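Local coordinates for protein triphenylmethane reductase (Citrobacter sp., PDB 2JL1) that probably reduces triphenylmethane dyes to their leuco forms with a nicotinamide cofactor, and binds NADP in an NmrA-like Rossmann fold, at residues A[168-173]-A[202-207]. Residues are numbered along the deposited sequence; the frame is centred on the assembly and turned at random. Where two conformers were deposited one is given.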
loop_
_atom_site.group_PDB
_atom_site.type_symbol
_atom_site.label_atom_id
_atom_site.label_comp_id
_atom_site.label_asym_id
_atom_site.label_seq_id
_atom_site.Cartn_x
_atom_site.Cartn_y
_atom_site.Cartn_z
ATOM N N GLY A 168 -22.636 2.223 -19.460
ATOM C CA GLY A 168 -21.377 1.786 -18.921
ATOM C C GLY A 168 -21.148 0.302 -19.186
ATOM O O GLY A 168 -22.069 -0.521 -19.123
ATOM N N ILE A 169 -19.915 -0.009 -19.561
ATOM C CA ILE A 169 -19.526 -1.353 -19.939
ATOM C C ILE A 169 -19.111 -2.169 -18.700
ATOM O O ILE A 169 -18.439 -1.646 -17.806
ATOM C CB ILE A 169 -18.392 -1.282 -20.988
ATOM C CG1 ILE A 169 -18.932 -0.657 -22.299
ATOM C CG2 ILE A 169 -17.797 -2.659 -21.250
ATOM C CD1 ILE A 169 -17.804 -0.247 -23.275
ATOM N N VAL A 170 -19.501 -3.446 -18.653
ATOM C CA VAL A 170 -19.251 -4.276 -17.479
ATOM C C VAL A 170 -18.435 -5.526 -17.840
ATOM O O VAL A 170 -18.882 -6.375 -18.603
ATOM C CB VAL A 170 -20.574 -4.687 -16.751
ATOM C CG1 VAL A 170 -20.273 -5.380 -15.405
ATOM C CG2 VAL A 170 -21.484 -3.458 -16.489
ATOM N N ASN A 171 -17.275 -5.661 -17.213
ATOM C CA ASN A 171 -16.333 -6.764 -17.480
ATOM C C ASN A 171 -16.394 -7.825 -16.365
ATOM O O ASN A 171 -15.441 -8.610 -16.165
ATOM C CB ASN A 171 -14.920 -6.179 -17.604
ATOM C CG ASN A 171 -14.438 -5.578 -16.290
ATOM O OD1 ASN A 171 -15.167 -5.617 -15.269
ATOM N ND2 ASN A 171 -13.230 -5.025 -16.294
ATOM N N SER A 172 -17.526 -7.857 -15.654
ATOM C CA SER A 172 -17.717 -8.762 -14.511
ATOM C C SER A 172 -17.545 -10.243 -14.843
ATOM O O SER A 172 -17.728 -10.668 -15.980
ATOM C CB SER A 172 -19.086 -8.535 -13.857
ATOM O OG SER A 172 -20.144 -8.996 -14.703
ATOM N N VAL A 173 -17.168 -11.037 -13.856
ATOM C CA VAL A 173 -17.189 -12.492 -14.022
ATOM C C VAL A 173 -17.750 -13.091 -12.730
ATOM O O VAL A 173 -17.645 -12.487 -11.663
ATOM C CB VAL A 173 -15.791 -13.073 -14.336
ATOM C CG1 VAL A 173 -15.305 -12.683 -15.744
ATOM C CG2 VAL A 173 -14.794 -12.616 -13.298
ATOM N N GLN A 202 -15.743 -10.561 -22.842
ATOM C CA GLN A 202 -17.047 -10.400 -23.488
ATOM C C GLN A 202 -17.954 -9.550 -22.583
ATOM O O GLN A 202 -18.929 -10.047 -22.004
ATOM C CB GLN A 202 -17.698 -11.753 -23.787
ATOM C CG GLN A 202 -16.905 -12.626 -24.748
ATOM C CD GLN A 202 -17.603 -13.936 -25.001
ATOM O OE1 GLN A 202 -17.489 -14.890 -24.203
ATOM N NE2 GLN A 202 -18.371 -13.987 -26.087
ATOM N N PRO A 203 -17.649 -8.256 -22.479
ATOM C CA PRO A 203 -18.384 -7.373 -21.564
ATOM C C PRO A 203 -19.818 -7.113 -22.053
ATOM O O PRO A 203 -20.146 -7.411 -23.212
ATOM C CB PRO A 203 -17.548 -6.082 -21.565
ATOM C CG PRO A 203 -16.799 -6.100 -22.906
ATOM C CD PRO A 203 -16.597 -7.549 -23.253
ATOM N N TRP A 204 -20.635 -6.552 -21.169
ATOM C CA TRP A 204 -22.070 -6.373 -21.409
ATOM C C TRP A 204 -22.501 -5.010 -20.876
ATOM O O TRP A 204 -21.726 -4.306 -20.219
ATOM C CB TRP A 204 -22.853 -7.504 -20.719
ATOM C CG TRP A 204 -22.522 -7.720 -19.222
ATOM C CD1 TRP A 204 -21.520 -8.484 -18.718
ATOM C CD2 TRP A 204 -23.246 -7.210 -18.080
ATOM N NE1 TRP A 204 -21.541 -8.467 -17.348
ATOM C CE2 TRP A 204 -22.596 -7.705 -16.923
ATOM C CE3 TRP A 204 -24.377 -6.394 -17.926
ATOM C CZ2 TRP A 204 -23.027 -7.396 -15.619
ATOM C CZ3 TRP A 204 -24.810 -6.079 -16.638
ATOM C CH2 TRP A 204 -24.137 -6.577 -15.496
ATOM N N THR A 205 -23.726 -4.617 -21.191
ATOM C CA THR A 205 -24.265 -3.382 -20.687
ATOM C C THR A 205 -25.580 -3.767 -20.024
ATOM O O THR A 205 -26.088 -4.903 -20.220
ATOM C CB THR A 205 -24.517 -2.368 -21.829
ATOM O OG1 THR A 205 -25.407 -2.953 -22.789
ATOM C CG2 THR A 205 -23.175 -1.983 -22.534
ATOM N N PHE A 206 -26.164 -2.838 -19.286
ATOM C CA PHE A 206 -27.459 -3.129 -18.662
ATOM C C PHE A 206 -28.620 -3.224 -19.657
ATOM O O PHE A 206 -29.549 -4.000 -19.444
ATOM C CB PHE A 206 -27.735 -2.177 -17.503
ATOM C CG PHE A 206 -26.955 -2.523 -16.279
ATOM C CD1 PHE A 206 -25.702 -1.961 -16.054
ATOM C CD2 PHE A 206 -27.442 -3.473 -15.373
ATOM C CE1 PHE A 206 -24.959 -2.299 -14.926
ATOM C CE2 PHE A 206 -26.677 -3.841 -14.227
ATOM C CZ PHE A 206 -25.434 -3.252 -14.019
ATOM N N ASP A 207 -28.552 -2.464 -20.751
ATOM C CA ASP A 207 -29.447 -2.691 -21.891
ATOM C C ASP A 207 -29.454 -4.151 -22.330
ATOM O O ASP A 207 -30.525 -4.730 -22.512
ATOM C CB ASP A 207 -29.083 -1.794 -23.079
ATOM C CG ASP A 207 -29.678 -0.414 -22.967
ATOM O OD1 ASP A 207 -30.330 -0.099 -21.947
ATOM O OD2 ASP A 207 -29.532 0.359 -23.928
HETATM O O HOH W 1 -24.651 -0.360 -18.897
#
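Val170 and Trp204 illustrate how one antiparallel beta bridge can join two loops when a side chain reinforces it. As a hydrogen-bonded pair they exchange two backbone bonds, Val170 N to Trp204 O at 2.9 Å and Trp204 N to Val170 O at 3.1 Å. The indole then folds back towards the 168-173 backbone: CG sits between the backbone N and the carbonyl carbon (chi1 52°), and the six-membered ring lies with Val170 CB over the centre of one face. This CH-pi contact measures 3.8 Å from CB to the ring centroid, while the Val170 CG1 branch presses on Trp204 CZ2 at 3.4 Å. At the indole edge, Trp204 NE1 donates nearly in the ring plane to Ser172 OG (3.0 Å), a bond bent to 142° at the hydrogen. The face contact and the edge bond together restrain the ring's rotation; Ser172 OG also bonds Thr144 OG1, which ties the indole to helix 144-147. Packing is tight, too, where Ile169 CG2 meets Pro203 CB, side by side at 3.4 Å, but this pair lies towards the surface. The looser end is around Thr205, whose CG2 stays 3.9 Å from Gly168 O. Here a water bridges the segments, donating to Gly168 O and accepting from Phe206 N. Asn171 and Ser172 lie close to the NADP-binding residues Ala141 and Tyr143. Thr205 is the N-cap of helix 206-217, so the contact fastens that helix start to the loop leading from strand 160-163 to helix 175-186.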